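Local coordinates for protein periplasmic beta-glucosidase (Pseudomonas aeruginosa, PDB 6R5T) that probably hydrolyses terminal, non-reducing beta-D-glucosyl residues with release of beta-D-glucose, as a periplasmic member of glycosyl hydrolase family 3, at residues Leu515-Gly520 / Ile535-Phe540. The protein carries 1 engineered substitution. Residues are numbered along the deposited sequence; the frame is centred on the assembly and turned at random.
Sequences LVLMNG and ILETWF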
loop_
_atom_site.group_PDB
_atom_site.type_symbol
_atom_site.label_atom_id
_atom_site.label_comp_id
_atom_site.label_asym_id
_atom_site.label_seq_id
_atom_site.Cartn_x
_atom_site.Cartn_y
_atom_site.Cartn_z
ATOM N N LEU A 515 -6.959 7.891 -29.766
ATOM C CA LEU A 515 -7.491 8.213 -28.433
ATOM C C LEU A 515 -6.850 9.480 -27.921
ATOM O O LEU A 515 -5.615 9.590 -27.886
ATOM C CB LEU A 515 -7.173 7.089 -27.456
ATOM C CG LEU A 515 -7.728 5.725 -27.708
ATOM C CD1 LEU A 515 -7.602 4.929 -26.425
ATOM C CD2 LEU A 515 -9.149 5.765 -28.225
ATOM N N VAL A 516 -7.695 10.424 -27.554
ATOM C CA VAL A 516 -7.295 11.645 -26.840
ATOM C C VAL A 516 -7.768 11.479 -25.401
ATOM O O VAL A 516 -8.970 11.447 -25.137
ATOM C CB VAL A 516 -7.867 12.921 -27.495
ATOM C CG1 VAL A 516 -7.560 14.119 -26.632
ATOM C CG2 VAL A 516 -7.357 13.112 -28.902
ATOM N N LEU A 517 -6.826 11.255 -24.490
ATOM C CA LEU A 517 -7.154 10.882 -23.106
ATOM C C LEU A 517 -7.139 12.145 -22.243
ATOM O O LEU A 517 -6.156 12.931 -22.321
ATOM C CB LEU A 517 -6.045 9.974 -22.587
ATOM C CG LEU A 517 -5.874 8.596 -23.198
ATOM C CD1 LEU A 517 -4.792 7.863 -22.389
ATOM C CD2 LEU A 517 -7.179 7.834 -23.232
ATOM N N MET A 518 -8.169 12.317 -21.435
ATOM C CA MET A 518 -8.161 13.323 -20.350
ATOM C C MET A 518 -8.234 12.525 -19.062
ATOM O O MET A 518 -8.986 11.535 -18.951
ATOM C CB MET A 518 -9.302 14.324 -20.435
ATOM C CG MET A 518 -9.312 15.044 -21.683
ATOM S SD MET A 518 -10.279 16.583 -21.438
ATOM C CE MET A 518 -10.372 16.978 -23.173
ATOM N N ASN A 519 -7.515 12.990 -18.071
ATOM C CA ASN A 519 -7.433 12.244 -16.807
ATOM C C ASN A 519 -6.512 13.010 -15.864
ATOM O O ASN A 519 -5.646 13.795 -16.330
ATOM C CB ASN A 519 -6.820 10.848 -16.980
ATOM C CG ASN A 519 -5.570 10.787 -17.820
ATOM O OD1 ASN A 519 -5.612 11.160 -19.018
ATOM N ND2 ASN A 519 -4.463 10.314 -17.266
ATOM N N GLY A 520 -6.669 12.744 -14.564
ATOM C CA GLY A 520 -5.879 13.458 -13.552
ATOM C C GLY A 520 -4.951 12.545 -12.796
ATOM O O GLY A 520 -4.352 12.972 -11.810
ATOM N N ILE A 535 -2.431 7.079 -29.311
ATOM C CA ILE A 535 -2.916 7.495 -27.959
ATOM C C ILE A 535 -2.146 8.732 -27.540
ATOM O O ILE A 535 -0.925 8.680 -27.533
ATOM C CB ILE A 535 -2.690 6.397 -26.909
ATOM C CG1 ILE A 535 -3.356 5.080 -27.259
ATOM C CG2 ILE A 535 -3.151 6.871 -25.530
ATOM C CD1 ILE A 535 -3.000 3.951 -26.355
ATOM N N LEU A 536 -2.869 9.803 -27.245
ATOM C CA LEU A 536 -2.274 11.073 -26.799
ATOM C C LEU A 536 -2.825 11.349 -25.398
ATOM O O LEU A 536 -4.019 11.489 -25.215
ATOM C CB LEU A 536 -2.622 12.211 -27.749
ATOM C CG LEU A 536 -2.007 13.564 -27.436
ATOM C CD1 LEU A 536 -0.465 13.483 -27.579
ATOM C CD2 LEU A 536 -2.628 14.671 -28.300
ATOM N N GLU A 537 -1.927 11.393 -24.427
ATOM C CA GLU A 537 -2.256 11.759 -23.034
ATOM C C GLU A 537 -2.317 13.284 -22.932
ATOM O O GLU A 537 -1.271 13.924 -23.186
ATOM C CB GLU A 537 -1.201 11.144 -22.124
ATOM C CG GLU A 537 -1.271 11.652 -20.692
ATOM C CD GLU A 537 -2.530 11.206 -20.017
ATOM O OE1 GLU A 537 -2.499 10.120 -19.389
ATOM O OE2 GLU A 537 -3.572 11.912 -20.131
ATOM N N THR A 538 -3.470 13.854 -22.574
ATOM C CA THR A 538 -3.613 15.316 -22.509
ATOM C C THR A 538 -3.934 15.776 -21.089
ATOM O O THR A 538 -4.143 16.998 -20.876
ATOM C CB THR A 538 -4.689 15.833 -23.479
ATOM O OG1 THR A 538 -6.009 15.615 -22.975
ATOM C CG2 THR A 538 -4.518 15.186 -24.834
ATOM N N TRP A 539 -3.970 14.872 -20.113
ATOM C CA TRP A 539 -4.195 15.266 -18.708
ATOM C C TRP A 539 -5.499 16.054 -18.630
ATOM O O TRP A 539 -6.479 15.624 -19.243
ATOM C CB TRP A 539 -3.003 16.048 -18.190
ATOM C CG TRP A 539 -1.672 15.454 -18.492
ATOM C CD1 TRP A 539 -0.767 15.926 -19.384
ATOM C CD2 TRP A 539 -1.109 14.295 -17.886
ATOM N NE1 TRP A 539 0.341 15.139 -19.376
ATOM C CE2 TRP A 539 0.176 14.145 -18.447
ATOM C CE3 TRP A 539 -1.557 13.347 -16.947
ATOM C CZ2 TRP A 539 1.008 13.091 -18.101
ATOM C CZ3 TRP A 539 -0.719 12.298 -16.620
ATOM C CH2 TRP A 539 0.543 12.183 -17.181
ATOM N N PHE A 540 -5.531 17.186 -17.940
ATOM C CA PHE A 540 -6.561 18.233 -18.174
ATOM C C PHE A 540 -5.745 19.439 -18.611
ATOM O O PHE A 540 -4.948 19.939 -17.800
ATOM C CB PHE A 540 -7.443 18.492 -16.950
ATOM C CG PHE A 540 -8.237 17.301 -16.475
ATOM C CD1 PHE A 540 -9.164 16.682 -17.308
ATOM C CD2 PHE A 540 -7.998 16.759 -15.246
ATOM C CE1 PHE A 540 -9.871 15.572 -16.886
ATOM C CE2 PHE A 540 -8.695 15.638 -14.826
ATOM C CZ PHE A 540 -9.627 15.047 -15.651
#
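Strands 513-518 and 534-537 run parallel in the C-terminal domain of this family 3 hydrolase, joined through helix 526-531 as a beta-alpha-beta unit. The parallel pattern starts with L536 N donating to L515 O, and L536 O then takes the N-H of L517 almost dead straight (178°). T538 N continues it to L517 O at 2.9 Å, nearly along the C=O axis, and T538 OG1 adds a second bond to L517 O at 2.8 Å from above the carbonyl plane. T538 OG1 lies between its own N and carbonyl carbon (chi1 78°), which sends CG2 to V516 CG1. Further along, N519 N donates to W539 O from above the carbonyl plane, and the F540 ring lays one face over the N519 backbone.

L517 CD1 packs on I535 CG2 at 3.7 Å. Past them E537 and N519 meet tip to tip, amide and carboxylate 40° apart. N519 ND2 donates to E537 OE1 and also to R521 O, which fixes the amide's flip. N519 OD1 is only 2.4 Å from E537 OE2, so the buried acid is probably protonated. E537 CG, anti to its backbone N, lies over the centre of the W539 indole; the bend at chi2 turns the carboxylate toward N519, while W539 N donates to E537 OE2 at 3.0 Å.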